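Local coordinates for GlcNAc Inducible Gene 2, GIG2 (Candida albicans, PDB 6AKZ), which binds iron and is probably a metal-dependent oxygenase of the DUF1479 (Gig2-like) family in the cupin clan, its gene being induced by GlcNAc, at residues A[48-53]-A[329-334]; A[85-90]-A[272-277]; A[211-216]-A[284-289]; A[219-224]-A[276-281]. All blocks are in the same frame, centred on the assembly; numbering follows the deposited sequence.

Interaction 1. Residues A[48-53]-A[329-334]; sequences KEFTEI and PHLHQG
Phe50 carries most of this contact, meeting the turns of 329-334 with one edge of its ring. Leu331 CD2 lies in the ring plane at that edge, 4.0 Å from Phe50 CE2, and the two side chains run side by side, pointing the same way. The carbonyl oxygen of His330 sits at the edge too, 3.4 Å from Phe50 CD2, where the ring C-H bonds face it. At the root of the side chain, Phe50 CB packs on the backbone of Gly334, with Gly334 N 3.9 Å away. Phe50 and Gly334 come to 4.6 Å CA to CA, the glycine presenting bare backbone to the ring. One helical turn on, Ile53 CG2, anti to its backbone N, rests 3.4 Å from Gly334 O.

Helix 32-56 is thus laid against the loop between strands 322-323 and 336-337 of this cupin-clan protein, whose residues 329-334 coil with helix-like phi and psi, held by the short-range bonds His332 N to Pro329 O and Gly334 N to Leu331 O. Gln333 reaches back over the helix: CG is anti to the backbone N (chi1 -179°) and the chain stays extended, passing CG within 3.7 Å of Phe50 O. Its amide ends beside Thr51, with Gln333 NE2 2.9 Å from Thr51 OG1; that hydroxyl is hydrogen-bonded to Asn47 O in the preceding turn. Further out, the His330 ring turns away from the helix, and its ND1 is hydrogen-bonded to Tyr284 OH. Leu280 of helix 278-287 packs on Phe50, while His332 NE2 is tied to Leu324 O.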
# COMPACT_ATOMS: atom_id res chain seq x y z
N LYS A 48 -23.39 -11.17 -4.59
CA LYS A 48 -24.16 -10.04 -5.02
C LYS A 48 -23.27 -8.87 -5.49
O LYS A 48 -23.46 -8.37 -6.60
CB LYS A 48 -25.09 -9.52 -3.95
CG LYS A 48 -26.28 -10.39 -3.62
CD LYS A 48 -27.01 -9.95 -2.34
CE LYS A 48 -27.18 -8.44 -2.16
NZ LYS A 48 -28.01 -7.81 -3.24
N GLU A 49 -22.28 -8.48 -4.67
CA GLU A 49 -21.59 -7.21 -4.91
C GLU A 49 -20.56 -7.44 -6.02
O GLU A 49 -20.37 -6.55 -6.86
CB GLU A 49 -20.89 -6.70 -3.67
CG GLU A 49 -20.06 -5.43 -3.91
CD GLU A 49 -19.57 -4.69 -2.67
OE1 GLU A 49 -20.44 -4.24 -1.89
OE2 GLU A 49 -18.32 -4.51 -2.48
N PHE A 50 -19.92 -8.61 -6.06
CA PHE A 50 -18.83 -8.82 -7.05
C PHE A 50 -19.44 -9.08 -8.43
O PHE A 50 -18.83 -8.70 -9.43
CB PHE A 50 -17.78 -9.89 -6.73
CG PHE A 50 -16.92 -9.60 -5.52
CD1 PHE A 50 -17.10 -8.46 -4.70
CD2 PHE A 50 -15.90 -10.49 -5.21
CE1 PHE A 50 -16.30 -8.25 -3.58
CE2 PHE A 50 -15.07 -10.25 -4.12
CZ PHE A 50 -15.30 -9.13 -3.29
N THR A 51 -20.65 -9.64 -8.46
CA THR A 51 -21.42 -9.68 -9.66
C THR A 51 -21.66 -8.28 -10.19
O THR A 51 -21.50 -8.07 -11.42
CB THR A 51 -22.71 -10.47 -9.46
OG1 THR A 51 -22.40 -11.84 -9.21
CG2 THR A 51 -23.65 -10.39 -10.68
N GLU A 52 -22.15 -7.36 -9.35
CA GLU A 52 -22.42 -6.00 -9.79
C GLU A 52 -21.13 -5.37 -10.35
O GLU A 52 -21.13 -4.79 -11.37
CB GLU A 52 -23.06 -5.17 -8.68
CG GLU A 52 -23.24 -3.73 -9.03
CD GLU A 52 -23.87 -2.84 -7.95
OE1 GLU A 52 -25.04 -3.13 -7.64
OE2 GLU A 52 -23.30 -1.75 -7.55
N ILE A 53 -20.00 -5.61 -9.70
CA ILE A 53 -18.75 -5.01 -10.14
C ILE A 53 -18.43 -5.49 -11.53
O ILE A 53 -18.10 -4.71 -12.42
CB ILE A 53 -17.57 -5.33 -9.21
CG1 ILE A 53 -17.79 -4.63 -7.89
CG2 ILE A 53 -16.25 -4.94 -9.92
CD1 ILE A 53 -16.73 -4.98 -6.83
N PRO A 329 -10.83 -18.22 -4.87
CA PRO A 329 -11.61 -18.11 -6.14
C PRO A 329 -12.81 -17.17 -6.15
O PRO A 329 -13.16 -16.67 -7.22
CB PRO A 329 -12.09 -19.54 -6.40
CG PRO A 329 -12.21 -20.10 -5.00
CD PRO A 329 -11.03 -19.53 -4.24
N HIS A 330 -13.42 -16.89 -5.01
CA HIS A 330 -14.54 -16.01 -4.93
C HIS A 330 -14.13 -14.57 -5.21
O HIS A 330 -14.99 -13.77 -5.46
CB HIS A 330 -15.20 -16.04 -3.55
CG HIS A 330 -15.76 -17.38 -3.17
ND1 HIS A 330 -14.98 -18.39 -2.65
CD2 HIS A 330 -17.03 -17.85 -3.17
CE1 HIS A 330 -15.73 -19.44 -2.38
NE2 HIS A 330 -16.97 -19.15 -2.69
N LEU A 331 -12.85 -14.26 -5.12
CA LEU A 331 -12.39 -12.91 -5.44
C LEU A 331 -12.39 -12.61 -6.93
O LEU A 331 -12.49 -11.46 -7.32
CB LEU A 331 -10.99 -12.64 -4.84
CG LEU A 331 -10.85 -12.75 -3.32
CD1 LEU A 331 -9.40 -12.47 -2.99
CD2 LEU A 331 -11.82 -11.86 -2.52
N HIS A 332 -12.24 -13.63 -7.77
CA HIS A 332 -11.90 -13.38 -9.13
C HIS A 332 -12.97 -12.63 -9.92
O HIS A 332 -12.64 -11.81 -10.73
CB HIS A 332 -11.42 -14.64 -9.78
CG HIS A 332 -10.13 -15.13 -9.16
ND1 HIS A 332 -9.22 -15.94 -9.82
CD2 HIS A 332 -9.59 -14.91 -7.93
CE1 HIS A 332 -8.20 -16.20 -9.03
NE2 HIS A 332 -8.40 -15.58 -7.88
N GLN A 333 -14.23 -12.81 -9.56
CA GLN A 333 -15.32 -12.21 -10.26
C GLN A 333 -15.29 -10.67 -10.15
O GLN A 333 -15.79 -9.95 -11.00
CB GLN A 333 -16.60 -12.67 -9.59
CG GLN A 333 -17.84 -12.13 -10.25
CD GLN A 333 -19.12 -12.75 -9.72
OE1 GLN A 333 -19.26 -13.10 -8.54
NE2 GLN A 333 -20.07 -12.86 -10.60
N GLY A 334 -14.68 -10.21 -9.08
CA GLY A 334 -14.61 -8.82 -8.76
C GLY A 334 -13.52 -7.97 -9.37
O GLY A 334 -13.47 -6.75 -9.09

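Interaction 2. Residues A[85-90]-A[272-277]; sequences RGCLMI and LRVLPS
Backbone meets backbone where Arg85 lies against Pro276: the oxygen of Arg85 lies 3.1 Å from Pro276 C, and in return Pro276 O lies 3.3 Å from Arg85 CA in a CA-H...O contact with an angle of 133° at the hydrogen. Pro276 is the centre of an inverse gamma turn, closed by the bond from Ser277 N to Leu275 O at 2.7 Å, and this turn joins strand 272-274 to helix 278-287. Across the contact, helix 76-85 gives way to strand 87-91 of the seven-stranded mixed sheet through Gly86, whose phi is positive (75°). Arg85 lays its CB and CG against Pro276 O, CG being 3.5 Å from it, before the extended chain carries the guanidinium away to Tyr60, where NH1 binds the backbone oxygen and the charge meets the ring in a cation-pi contact. Apolar packing continues at Cys87. Val274, whose side chain is about 4 Å from that of the iron ligand His355, brings CG2 to 4.2 Å from Cys87 SG. The sulfur occupies the crowded position between backbone N and carbonyl carbon (chi1 50°), and it touches the proline ring at Pro276 CB, 3.8 Å away.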
# COMPACT_ATOMS: atom_id res chain seq x y z
N ARG A 85 -14.66 1.28 -1.64
CA ARG A 85 -14.07 0.63 -2.79
C ARG A 85 -12.55 0.53 -2.74
O ARG A 85 -11.96 -0.31 -3.46
CB ARG A 85 -14.55 1.33 -4.07
CG ARG A 85 -16.05 1.15 -4.25
CD ARG A 85 -16.71 1.87 -5.39
NE ARG A 85 -18.18 1.72 -5.22
CZ ARG A 85 -19.02 1.86 -6.22
NH1 ARG A 85 -18.57 2.21 -7.44
NH2 ARG A 85 -20.32 1.73 -6.00
N GLY A 86 -11.95 1.38 -1.90
CA GLY A 86 -10.54 1.30 -1.54
C GLY A 86 -9.56 1.77 -2.59
O GLY A 86 -8.36 1.48 -2.52
N CYS A 87 -10.03 2.45 -3.64
CA CYS A 87 -9.16 2.96 -4.71
C CYS A 87 -9.83 4.27 -5.20
O CYS A 87 -11.02 4.55 -4.94
CB CYS A 87 -8.97 1.93 -5.87
SG CYS A 87 -10.55 1.28 -6.44
N LEU A 88 -9.05 5.07 -5.83
CA LEU A 88 -9.46 6.39 -6.36
C LEU A 88 -8.53 6.81 -7.47
O LEU A 88 -7.31 6.76 -7.30
CB LEU A 88 -9.40 7.42 -5.23
CG LEU A 88 -9.75 8.87 -5.62
CD1 LEU A 88 -11.18 9.04 -6.12
CD2 LEU A 88 -9.60 9.70 -4.34
N MET A 89 -9.07 7.35 -8.56
CA MET A 89 -8.34 8.01 -9.58
C MET A 89 -8.71 9.50 -9.55
O MET A 89 -9.88 9.85 -9.61
CB MET A 89 -8.62 7.38 -10.95
CG MET A 89 -8.03 8.21 -12.15
SD MET A 89 -8.51 7.48 -13.76
CE MET A 89 -7.59 6.01 -13.75
N ILE A 90 -7.73 10.35 -9.37
CA ILE A 90 -7.91 11.81 -9.36
C ILE A 90 -7.37 12.35 -10.63
O ILE A 90 -6.14 12.24 -10.94
CB ILE A 90 -7.18 12.41 -8.17
CG1 ILE A 90 -7.60 11.75 -6.85
CG2 ILE A 90 -7.36 13.93 -8.15
CD1 ILE A 90 -6.74 12.17 -5.68
N LEU A 272 -3.28 -1.18 -14.40
CA LEU A 272 -3.54 -1.78 -13.12
C LEU A 272 -4.97 -2.36 -13.13
O LEU A 272 -5.86 -1.81 -13.77
CB LEU A 272 -3.43 -0.68 -12.05
CG LEU A 272 -3.64 -1.08 -10.56
CD1 LEU A 272 -2.57 -1.99 -10.07
CD2 LEU A 272 -3.75 0.21 -9.75
N ARG A 273 -5.12 -3.46 -12.43
CA ARG A 273 -6.39 -4.10 -12.17
C ARG A 273 -6.54 -4.17 -10.62
O ARG A 273 -5.61 -4.40 -9.93
CB ARG A 273 -6.48 -5.47 -12.80
CG ARG A 273 -6.32 -5.36 -14.29
CD ARG A 273 -6.15 -6.65 -14.99
NE ARG A 273 -6.99 -7.75 -14.58
CZ ARG A 273 -8.21 -7.95 -15.00
NH1 ARG A 273 -8.84 -7.09 -15.79
NH2 ARG A 273 -8.83 -9.01 -14.59
N VAL A 274 -7.76 -3.96 -10.17
CA VAL A 274 -8.05 -3.95 -8.78
C VAL A 274 -9.35 -4.70 -8.48
O VAL A 274 -10.16 -4.91 -9.40
CB VAL A 274 -8.27 -2.49 -8.28
CG1 VAL A 274 -6.98 -1.70 -8.36
CG2 VAL A 274 -9.33 -1.74 -9.10
N LEU A 275 -9.56 -5.05 -7.24
CA LEU A 275 -10.83 -5.58 -6.76
C LEU A 275 -11.36 -4.48 -5.87
O LEU A 275 -11.03 -4.43 -4.68
CB LEU A 275 -10.61 -6.86 -5.96
CG LEU A 275 -11.74 -7.84 -6.00
CD1 LEU A 275 -11.34 -9.07 -5.18
CD2 LEU A 275 -12.95 -7.18 -5.46
N PRO A 276 -12.29 -3.64 -6.38
CA PRO A 276 -12.64 -2.43 -5.70
C PRO A 276 -13.69 -2.63 -4.60
O PRO A 276 -14.82 -2.07 -4.62
CB PRO A 276 -13.07 -1.52 -6.87
CG PRO A 276 -13.80 -2.49 -7.76
CD PRO A 276 -12.82 -3.65 -7.77
N SER A 277 -13.41 -3.55 -3.67
CA SER A 277 -14.32 -3.76 -2.58
C SER A 277 -13.45 -4.11 -1.35
O SER A 277 -13.07 -5.25 -1.13
CB SER A 277 -15.28 -4.92 -2.92
OG SER A 277 -16.20 -5.20 -1.82

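Interaction 3. Residues A[211-216]-A[284-289]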
# COMPACT_ATOMS: atom_id res chain seq x y z
N LYS A 211 -9.43 -7.71 14.19
CA LYS A 211 -10.19 -8.28 15.28
C LYS A 211 -11.69 -8.46 14.99
O LYS A 211 -12.23 -9.49 15.28
CB LYS A 211 -10.04 -7.39 16.50
CG LYS A 211 -10.63 -7.98 17.78
CD LYS A 211 -9.90 -7.34 18.97
CE LYS A 211 -10.16 -8.05 20.27
NZ LYS A 211 -11.54 -7.69 20.72
N SER A 212 -12.34 -7.45 14.41
CA SER A 212 -13.79 -7.49 14.12
C SER A 212 -14.12 -8.66 13.21
O SER A 212 -15.12 -9.32 13.41
CB SER A 212 -14.26 -6.19 13.45
OG SER A 212 -14.33 -5.12 14.39
N ILE A 213 -13.22 -8.97 12.28
CA ILE A 213 -13.43 -10.11 11.41
C ILE A 213 -13.30 -11.43 12.19
O ILE A 213 -14.11 -12.33 12.04
CB ILE A 213 -12.45 -10.04 10.26
CG1 ILE A 213 -12.69 -8.76 9.43
CG2 ILE A 213 -12.45 -11.32 9.44
CD1 ILE A 213 -11.63 -8.56 8.36
N PHE A 214 -12.28 -11.56 13.00
CA PHE A 214 -12.05 -12.77 13.77
C PHE A 214 -13.07 -13.00 14.87
O PHE A 214 -13.11 -14.10 15.48
CB PHE A 214 -10.69 -12.71 14.37
CG PHE A 214 -9.57 -12.77 13.34
CD1 PHE A 214 -9.60 -13.67 12.32
CD2 PHE A 214 -8.50 -11.89 13.43
CE1 PHE A 214 -8.52 -13.75 11.41
CE2 PHE A 214 -7.46 -11.95 12.55
CZ PHE A 214 -7.44 -12.88 11.54
N GLU A 215 -13.87 -11.99 15.17
CA GLU A 215 -14.94 -12.15 16.16
C GLU A 215 -16.31 -12.41 15.58
O GLU A 215 -17.25 -12.56 16.33
CB GLU A 215 -15.04 -10.89 16.99
CG GLU A 215 -13.89 -10.75 17.94
CD GLU A 215 -13.99 -9.49 18.78
OE1 GLU A 215 -14.67 -8.55 18.33
OE2 GLU A 215 -13.34 -9.47 19.85
N GLY A 216 -16.43 -12.42 14.25
CA GLY A 216 -17.65 -12.70 13.57
C GLY A 216 -18.45 -11.49 13.21
O GLY A 216 -19.61 -11.62 12.89
N TYR A 284 -12.90 -11.83 3.49
CA TYR A 284 -12.73 -13.12 2.82
C TYR A 284 -11.31 -13.64 2.97
O TYR A 284 -11.08 -14.80 3.38
CB TYR A 284 -13.03 -12.95 1.33
CG TYR A 284 -12.94 -14.23 0.54
CD1 TYR A 284 -14.02 -15.14 0.45
CD2 TYR A 284 -11.76 -14.54 -0.14
CE1 TYR A 284 -13.89 -16.32 -0.31
CE2 TYR A 284 -11.65 -15.70 -0.89
CZ TYR A 284 -12.71 -16.56 -0.99
OH TYR A 284 -12.54 -17.70 -1.77
N ILE A 285 -10.35 -12.76 2.77
CA ILE A 285 -8.93 -13.11 2.83
C ILE A 285 -8.60 -13.56 4.23
O ILE A 285 -7.98 -14.62 4.37
CB ILE A 285 -8.02 -11.97 2.37
CG1 ILE A 285 -8.17 -11.85 0.84
CG2 ILE A 285 -6.55 -12.17 2.66
CD1 ILE A 285 -7.77 -10.54 0.21
N MET A 286 -8.95 -12.74 5.23
CA MET A 286 -8.56 -13.07 6.61
C MET A 286 -9.15 -14.35 7.11
O MET A 286 -8.54 -15.01 7.91
CB MET A 286 -8.85 -11.94 7.59
CG MET A 286 -8.04 -10.67 7.28
SD MET A 286 -6.24 -10.85 6.96
CE MET A 286 -5.67 -11.59 8.48
N LEU A 287 -10.39 -14.63 6.73
CA LEU A 287 -11.03 -15.88 7.10
C LEU A 287 -10.74 -17.07 6.23
O LEU A 287 -11.02 -18.21 6.64
CB LEU A 287 -12.55 -15.69 7.19
CG LEU A 287 -13.06 -14.71 8.25
CD1 LEU A 287 -14.55 -14.55 8.21
CD2 LEU A 287 -12.67 -15.12 9.63
N ARG A 288 -10.19 -16.86 5.05
CA ARG A 288 -9.91 -17.99 4.14
C ARG A 288 -9.07 -19.18 4.72
O ARG A 288 -9.41 -20.33 4.39
CB ARG A 288 -9.37 -17.52 2.82
CG ARG A 288 -9.34 -18.58 1.73
CD ARG A 288 -10.68 -19.12 1.34
NE ARG A 288 -10.53 -19.99 0.14
CZ ARG A 288 -11.48 -20.78 -0.35
NH1 ARG A 288 -12.64 -20.88 0.26
NH2 ARG A 288 -11.23 -21.46 -1.49
N PRO A 289 -8.05 -18.93 5.56
CA PRO A 289 -7.33 -20.05 6.19
C PRO A 289 -8.19 -20.92 7.04
O PRO A 289 -7.85 -22.09 7.19
CB PRO A 289 -6.19 -19.39 6.98
CG PRO A 289 -6.02 -18.04 6.31
CD PRO A 289 -7.42 -17.64 5.93
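The Phe214 ring meets helix 278-287 with its edge: Met286 O lies near the ring plane, 3.7 Å from Phe214 CE1, while Leu287 CD2 comes in obliquely, 4.3 Å from Phe214 CD1. A second flat group lies within 284-289, where Tyr284 OH sits 3.5 Å above the centre of one face of the Arg288 guanidinium. The contact joins two helices through buried apolar side chains, the short helix 211-214 and the C-terminal part of helix 278-287; the former is terminated by a Schellman motif, with Gly216 at positive phi. Met286 folds back, bent at chi2 (-47°) and chi3 (-60°), and its terminal methyl CE ends 3.8 Å from Phe214 CZ, the two side chains crossing at a slant. Met286 O accepts a hydrogen bond from Trp201 NE1, and Trp201 also packs on Phe214. The backbones stay well apart, with 7.5 Å between the CA atoms of Ile213 and Met286, so side chains fill the interval. Leu287 is backed by Val35 and Trp39 of helix 32-56. The branch of Ile213 that is anti to its backbone N, CG2, reaches into the isobutyl group of Leu287, lying 3.6 Å from CG and 3.8 Å from CD2 of that leucine.

Interaction 4. Residues A[219-224]-A[276-281]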
# COMPACT_ATOMS: atom_id res chain seq x y z
N GLU A 219 -18.73 -7.04 9.27
CA GLU A 219 -19.48 -5.92 8.77
C GLU A 219 -19.05 -4.63 9.39
O GLU A 219 -19.24 -3.56 8.79
CB GLU A 219 -20.99 -6.09 9.02
CG GLU A 219 -21.66 -7.13 8.17
CD GLU A 219 -21.65 -8.55 8.80
OE1 GLU A 219 -20.89 -8.85 9.79
OE2 GLU A 219 -22.42 -9.36 8.22
N ASN A 220 -18.52 -4.70 10.59
CA ASN A 220 -18.07 -3.50 11.26
C ASN A 220 -16.54 -3.23 11.18
O ASN A 220 -16.04 -2.35 11.91
CB ASN A 220 -18.55 -3.56 12.68
CG ASN A 220 -20.03 -3.29 12.72
OD1 ASN A 220 -20.52 -2.26 12.25
ND2 ASN A 220 -20.74 -4.21 13.22
N TRP A 221 -15.82 -4.01 10.38
CA TRP A 221 -14.38 -3.73 10.16
C TRP A 221 -14.19 -2.37 9.47
O TRP A 221 -14.84 -2.10 8.46
CB TRP A 221 -13.72 -4.83 9.35
CG TRP A 221 -12.26 -4.67 9.25
CD1 TRP A 221 -11.37 -4.66 10.28
CD2 TRP A 221 -11.51 -4.38 8.06
NE1 TRP A 221 -10.11 -4.38 9.79
CE2 TRP A 221 -10.18 -4.22 8.43
CE3 TRP A 221 -11.85 -4.22 6.71
CZ2 TRP A 221 -9.16 -3.98 7.50
CZ3 TRP A 221 -10.85 -3.91 5.79
CH2 TRP A 221 -9.52 -3.83 6.19
N ASP A 222 -13.32 -1.56 10.04
CA ASP A 222 -13.03 -0.21 9.61
C ASP A 222 -11.56 -0.26 9.15
O ASP A 222 -10.63 -0.22 9.94
CB ASP A 222 -13.20 0.80 10.75
CG ASP A 222 -13.16 2.24 10.24
OD1 ASP A 222 -12.56 2.47 9.16
OD2 ASP A 222 -13.73 3.10 10.94
N ALA A 223 -11.40 -0.20 7.84
CA ALA A 223 -10.05 -0.17 7.19
C ALA A 223 -9.22 1.10 7.37
O ALA A 223 -8.02 1.12 7.02
CB ALA A 223 -10.23 -0.43 5.69
N PHE A 224 -9.83 2.09 7.96
CA PHE A 224 -9.25 3.41 8.06
C PHE A 224 -8.81 3.78 9.43
O PHE A 224 -8.25 4.86 9.58
CB PHE A 224 -10.14 4.45 7.40
CG PHE A 224 -10.30 4.19 5.96
CD1 PHE A 224 -9.37 4.70 5.04
CD2 PHE A 224 -11.29 3.32 5.50
CE1 PHE A 224 -9.48 4.39 3.70
CE2 PHE A 224 -11.39 3.02 4.16
CZ PHE A 224 -10.45 3.53 3.26
N PRO A 276 -12.29 -3.64 -6.38
CA PRO A 276 -12.64 -2.43 -5.70
C PRO A 276 -13.69 -2.63 -4.60
O PRO A 276 -14.82 -2.07 -4.62
CB PRO A 276 -13.07 -1.52 -6.87
CG PRO A 276 -13.80 -2.49 -7.76
CD PRO A 276 -12.82 -3.65 -7.77
N SER A 277 -13.41 -3.55 -3.67
CA SER A 277 -14.32 -3.76 -2.58
C SER A 277 -13.45 -4.11 -1.35
O SER A 277 -13.07 -5.25 -1.13
CB SER A 277 -15.28 -4.92 -2.92
OG SER A 277 -16.20 -5.20 -1.82
N LEU A 278 -13.21 -3.13 -0.49
CA LEU A 278 -12.15 -3.28 0.50
C LEU A 278 -12.55 -4.21 1.65
O LEU A 278 -11.82 -5.15 1.99
CB LEU A 278 -11.71 -1.86 0.98
CG LEU A 278 -10.65 -1.77 2.02
CD1 LEU A 278 -9.38 -2.46 1.56
CD2 LEU A 278 -10.37 -0.25 2.23
N LYS A 279 -13.70 -3.93 2.26
CA LYS A 279 -14.18 -4.68 3.37
C LYS A 279 -14.48 -6.11 3.00
O LYS A 279 -14.05 -7.01 3.75
CB LYS A 279 -15.42 -4.05 4.01
CG LYS A 279 -15.88 -4.64 5.32
CD LYS A 279 -17.26 -4.09 5.68
CE LYS A 279 -17.20 -2.69 6.21
NZ LYS A 279 -18.57 -2.15 6.36
N LEU A 280 -15.22 -6.36 1.95
CA LEU A 280 -15.51 -7.75 1.58
C LEU A 280 -14.26 -8.52 1.25
O LEU A 280 -14.12 -9.72 1.60
CB LEU A 280 -16.51 -7.82 0.42
CG LEU A 280 -17.90 -7.35 0.69
CD1 LEU A 280 -18.78 -7.49 -0.52
CD2 LEU A 280 -18.52 -8.05 1.86
N SER A 281 -13.34 -7.87 0.54
CA SER A 281 -12.06 -8.47 0.25
C SER A 281 -11.30 -9.00 1.50
O SER A 281 -10.85 -10.13 1.53
CB SER A 281 -11.16 -7.58 -0.58
OG SER A 281 -11.58 -7.45 -1.94
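Leu278, in the first turn of helix 278-287, meets 219-224 with one methyl of its branch. CG is anti to the backbone N, and Leu278 CD2 is pressed against Ala223 CB at 3.5 Å, tighter than usual carbon contact. The same methyl lies obliquely to the Phe224 ring, 3.9 Å from Phe224 CZ, with the two side chains slanting across each other. On the backbone side, Leu278 O approaches the six-membered part of the Trp221 indole, 4.1 Å from CZ3.

Lys279 comes next and makes the polar link. Its CA stands at the edge of the indole, near the ring plane, and the aliphatic chain passes the backbone of Trp221, with CE 3.3 Å from Trp221 O. A bend at chi3 (-77°) places CE on this path, and beyond it Lys279 NZ donates to Glu219 O at 2.9 Å. The ammonium lies 32° out of the carbonyl plane, with a C=O...N angle of 142°. A helix start is thereby fastened to the irregular chain that leads from helix 211-214 toward strand 256-261. That chain is shaped locally by an Asx turn, in which Phe224 N donates to Asp222 OD1. Ala223 N lies 4.0 Å above the plane of the Trp221 indole, over its centre. Trp221 NE1 is hydrogen-bonded to Val209 O, and the carboxylate of Glu219 pairs with Arg41.

One turn on from Ser277, Ser281 N and OG both donate to Ser277 O, from opposite faces of its carbonyl plane.

Overall arrangement
Helix 278-287 and the turn before it connect all four sites. Interactions 2 and 4 share Pro276 and Ser277, and their centres are 13 Å apart; interactions 3 and 4 use successive parts of the helix, their centres 11 Å apart, and also touch through Ile213 CD1 and Trp221 CG. Interaction 1 meets this group before the helix, where Gly334 O lies 3.4 Å from Pro276 CD, and again further along it, where Leu331 CD2 packs on Tyr284 CD2 (3.6 Å). The iron, held by His192, Asp194 and His355, is nearest to interaction 2, about 9 Å from the Val274 side chain, against about 13 Å from the side chains of Leu331 and Leu278. Interaction 3 lies away from the metal site.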